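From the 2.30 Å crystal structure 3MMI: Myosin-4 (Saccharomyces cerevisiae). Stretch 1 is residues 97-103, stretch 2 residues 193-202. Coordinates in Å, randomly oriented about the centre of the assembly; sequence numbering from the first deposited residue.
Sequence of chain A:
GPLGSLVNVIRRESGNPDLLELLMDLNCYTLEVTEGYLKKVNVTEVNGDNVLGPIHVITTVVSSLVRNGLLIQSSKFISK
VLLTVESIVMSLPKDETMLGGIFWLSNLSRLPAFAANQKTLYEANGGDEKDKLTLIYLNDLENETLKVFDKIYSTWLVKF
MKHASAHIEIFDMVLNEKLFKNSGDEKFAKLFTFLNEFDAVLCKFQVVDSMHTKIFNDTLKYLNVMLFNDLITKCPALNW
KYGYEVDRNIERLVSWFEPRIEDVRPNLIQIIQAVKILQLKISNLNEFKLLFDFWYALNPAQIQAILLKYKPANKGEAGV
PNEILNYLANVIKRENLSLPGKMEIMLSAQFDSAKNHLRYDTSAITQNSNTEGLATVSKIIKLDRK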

# COMPACT_ATOMS: atom_id res chain seq x y z
N THR A 97 -6.49 -4.88 -13.44
CA THR A 97 -6.14 -4.07 -12.27
C THR A 97 -4.67 -3.68 -12.11
O THR A 97 -4.38 -2.57 -11.73
CB THR A 97 -6.60 -4.75 -11.00
OG1 THR A 97 -8.01 -4.92 -11.06
CG2 THR A 97 -6.30 -3.92 -9.83
N MET A 98 -3.77 -4.61 -12.40
CA MET A 98 -2.35 -4.36 -12.38
C MET A 98 -1.94 -3.32 -13.38
O MET A 98 -1.46 -2.28 -13.02
CB MET A 98 -1.54 -5.62 -12.59
CG MET A 98 -0.09 -5.44 -12.23
SD MET A 98 0.94 -6.87 -12.08
CE MET A 98 1.90 -6.68 -13.51
N LEU A 99 -2.17 -3.60 -14.66
CA LEU A 99 -1.74 -2.70 -15.73
C LEU A 99 -2.44 -1.37 -15.62
O LEU A 99 -1.80 -0.32 -15.68
CB LEU A 99 -2.06 -3.29 -17.11
CG LEU A 99 -1.17 -4.41 -17.61
CD1 LEU A 99 -1.52 -4.73 -19.06
CD2 LEU A 99 0.25 -3.95 -17.51
N GLY A 100 -3.76 -1.44 -15.51
CA GLY A 100 -4.57 -0.25 -15.47
C GLY A 100 -4.26 0.66 -14.28
O GLY A 100 -4.10 1.87 -14.47
N GLY A 101 -4.22 0.07 -13.09
CA GLY A 101 -3.82 0.77 -11.86
C GLY A 101 -2.50 1.52 -12.04
O GLY A 101 -2.40 2.77 -11.85
N ILE A 102 -1.52 0.79 -12.52
CA ILE A 102 -0.22 1.38 -12.72
C ILE A 102 -0.15 2.47 -13.77
O ILE A 102 0.45 3.49 -13.54
CB ILE A 102 0.86 0.32 -13.01
CG1 ILE A 102 1.07 -0.55 -11.76
CG2 ILE A 102 2.20 0.97 -13.27
CD1 ILE A 102 1.75 -1.99 -12.11
N PHE A 103 -0.78 2.24 -14.94
CA PHE A 103 -0.81 3.25 -16.01
C PHE A 103 -1.40 4.55 -15.44
O PHE A 103 -0.79 5.57 -15.52
CB PHE A 103 -1.71 2.74 -17.15
CG PHE A 103 -1.95 3.76 -18.22
CD1 PHE A 103 -0.94 4.07 -19.13
CD2 PHE A 103 -3.18 4.41 -18.33
CE1 PHE A 103 -1.16 5.01 -20.14
CE2 PHE A 103 -3.40 5.33 -19.33
CZ PHE A 103 -2.39 5.64 -20.24
N THR A 193 8.46 -14.69 -10.09
CA THR A 193 8.05 -14.31 -11.41
C THR A 193 7.02 -13.20 -11.38
O THR A 193 7.10 -12.24 -12.20
CB THR A 193 7.54 -15.56 -12.21
OG1 THR A 193 8.67 -16.41 -12.39
CG2 THR A 193 7.01 -15.15 -13.54
N PHE A 194 6.10 -13.30 -10.43
CA PHE A 194 5.09 -12.26 -10.28
C PHE A 194 5.70 -10.89 -9.95
O PHE A 194 5.28 -9.87 -10.48
CB PHE A 194 4.04 -12.64 -9.24
CG PHE A 194 3.17 -11.45 -8.83
CD1 PHE A 194 2.04 -11.17 -9.50
CD2 PHE A 194 3.54 -10.59 -7.78
CE1 PHE A 194 1.23 -10.12 -9.16
CE2 PHE A 194 2.74 -9.49 -7.40
CZ PHE A 194 1.58 -9.25 -8.12
N LEU A 195 6.66 -10.87 -9.05
CA LEU A 195 7.32 -9.65 -8.63
C LEU A 195 8.23 -9.11 -9.72
O LEU A 195 8.34 -7.88 -9.86
CB LEU A 195 8.21 -9.88 -7.39
CG LEU A 195 7.36 -10.17 -6.12
CD1 LEU A 195 8.22 -10.52 -4.92
CD2 LEU A 195 6.37 -8.98 -5.81
N ASN A 196 8.89 -10.03 -10.48
CA ASN A 196 9.65 -9.56 -11.70
C ASN A 196 8.71 -8.94 -12.74
O ASN A 196 9.03 -7.99 -13.36
CB ASN A 196 10.47 -10.70 -12.39
CG ASN A 196 11.61 -11.24 -11.53
OD1 ASN A 196 11.87 -12.46 -11.50
ND2 ASN A 196 12.24 -10.38 -10.79
N GLU A 197 7.51 -9.48 -12.84
CA GLU A 197 6.55 -8.98 -13.78
C GLU A 197 5.88 -7.71 -13.29
O GLU A 197 5.57 -6.82 -14.07
CB GLU A 197 5.53 -10.08 -14.16
CG GLU A 197 6.20 -11.17 -15.05
CD GLU A 197 5.31 -12.37 -15.39
OE1 GLU A 197 4.09 -12.35 -15.07
OE2 GLU A 197 5.83 -13.33 -15.93
N PHE A 198 5.69 -7.59 -11.96
CA PHE A 198 5.20 -6.35 -11.36
C PHE A 198 6.22 -5.29 -11.60
O PHE A 198 5.93 -4.14 -12.00
CB PHE A 198 5.02 -6.56 -9.84
CG PHE A 198 4.37 -5.44 -9.13
CD1 PHE A 198 3.62 -4.48 -9.82
CD2 PHE A 198 4.38 -5.40 -7.74
CE1 PHE A 198 2.94 -3.46 -9.16
CE2 PHE A 198 3.78 -4.35 -7.09
CZ PHE A 198 3.03 -3.40 -7.79
N ASP A 199 7.47 -5.65 -11.36
CA ASP A 199 8.55 -4.73 -11.57
C ASP A 199 8.73 -4.23 -13.04
O ASP A 199 9.06 -3.06 -13.29
CB ASP A 199 9.85 -5.39 -11.13
CG ASP A 199 11.07 -4.44 -11.24
OD1 ASP A 199 11.38 -3.71 -10.27
OD2 ASP A 199 11.70 -4.38 -12.32
N ALA A 200 8.47 -5.11 -14.03
CA ALA A 200 8.56 -4.68 -15.48
C ALA A 200 7.53 -3.66 -15.86
O ALA A 200 7.82 -2.75 -16.60
CB ALA A 200 8.41 -5.92 -16.43
N VAL A 201 6.28 -3.90 -15.44
CA VAL A 201 5.18 -2.98 -15.72
C VAL A 201 5.48 -1.62 -15.07
O VAL A 201 5.43 -0.60 -15.70
CB VAL A 201 3.92 -3.53 -15.17
CG1 VAL A 201 2.80 -2.51 -15.38
CG2 VAL A 201 3.58 -4.90 -15.78
N LEU A 202 5.93 -1.63 -13.81
CA LEU A 202 6.34 -0.37 -13.18
C LEU A 202 7.34 0.40 -14.08
O LEU A 202 7.16 1.61 -14.35
CB LEU A 202 6.94 -0.66 -11.80
CG LEU A 202 6.07 -0.54 -10.54
CD1 LEU A 202 4.66 -0.36 -10.75
CD2 LEU A 202 6.43 -1.73 -9.57

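Two helical segments, at least 96 residues apart in sequence wherever they touch, run in broadly the same direction with 34° between their axes and 10.4 Å at closest approach. No hydrogen bond crosses between them. The contact is apolar packing, and its first rule is economy: Met 98, Leu 99 and Ile 102, one helical turn of the first segment, supply all of that side's contacts.

Stretch 2 meets its partner first at Phe 194, Thr 193 lying out of reach. The CA-to-CB bond of Phe 194 points sideways, but with chi1 at t the end of the ring comes nearer, and Phe 194 CE1 lies 4.4 Å from Met 98 SD. Met 98 SD sits 5.2 Å from the centroid of the Phe 194 ring in an oblique approach, a loose contact rather than a tight one. Leu 195 and Asn 196 then turn out of reach as the helix winds on.

Glu 197 contributes through its backbone. Met 98 CE comes within 3.7 Å of Glu 197 O, while the CA-to-CB bond points sideways and no side-chain atom of Glu 197 comes within 4.5 Å of stretch 1. Glu 197 O also accepts a weak hydrogen bond from Val 201 N, 3.3 Å long.

One turn after Phe 194, Phe 198 repeats the pattern: a sideways CB, chi1 at t and a ring whose end reaches across. Met 98 SD is again oblique, 5.2 Å from the centroid of the Phe 198 ring, so the sulfur is shared almost evenly between two aromatic rings. Phe 198 also serves a second partner, since Ile 102 CD1 meets the edge of its ring, 3.5 Å from Phe 198 CE1. Asp 199 points away, and Ala 200, though sideways, makes no contact.

Val 201 is the hub. Its CB points toward stretch 1. Val 201 CG2 packs 3.3 Å from Met 98 CE and Val 201 CG1 3.5 Å from Ile 102 CD1, while Leu 99 CD2 touches both methyls, 3.6 Å from Val 201 CG1 and 3.9 Å from Val 201 CG2. A small beta-branched residue thus touches all three contributors of the other helix, where the backbones come near, with the CA atoms of Leu 99 and Val 201 6.9 Å apart.

Leu 202 closes the contact. Its CB points sideways, but the end of the side chain brings Leu 202 CD1 to 3.6 Å from Ile 102 CD1. That one isoleucine methyl therefore touches Phe 198, Val 201 and Leu 202. The design lesson is positional: a central valine faces the partner directly, while flanking larger side chains start sideways and bend their ends inward around Met 98 and Ile 102.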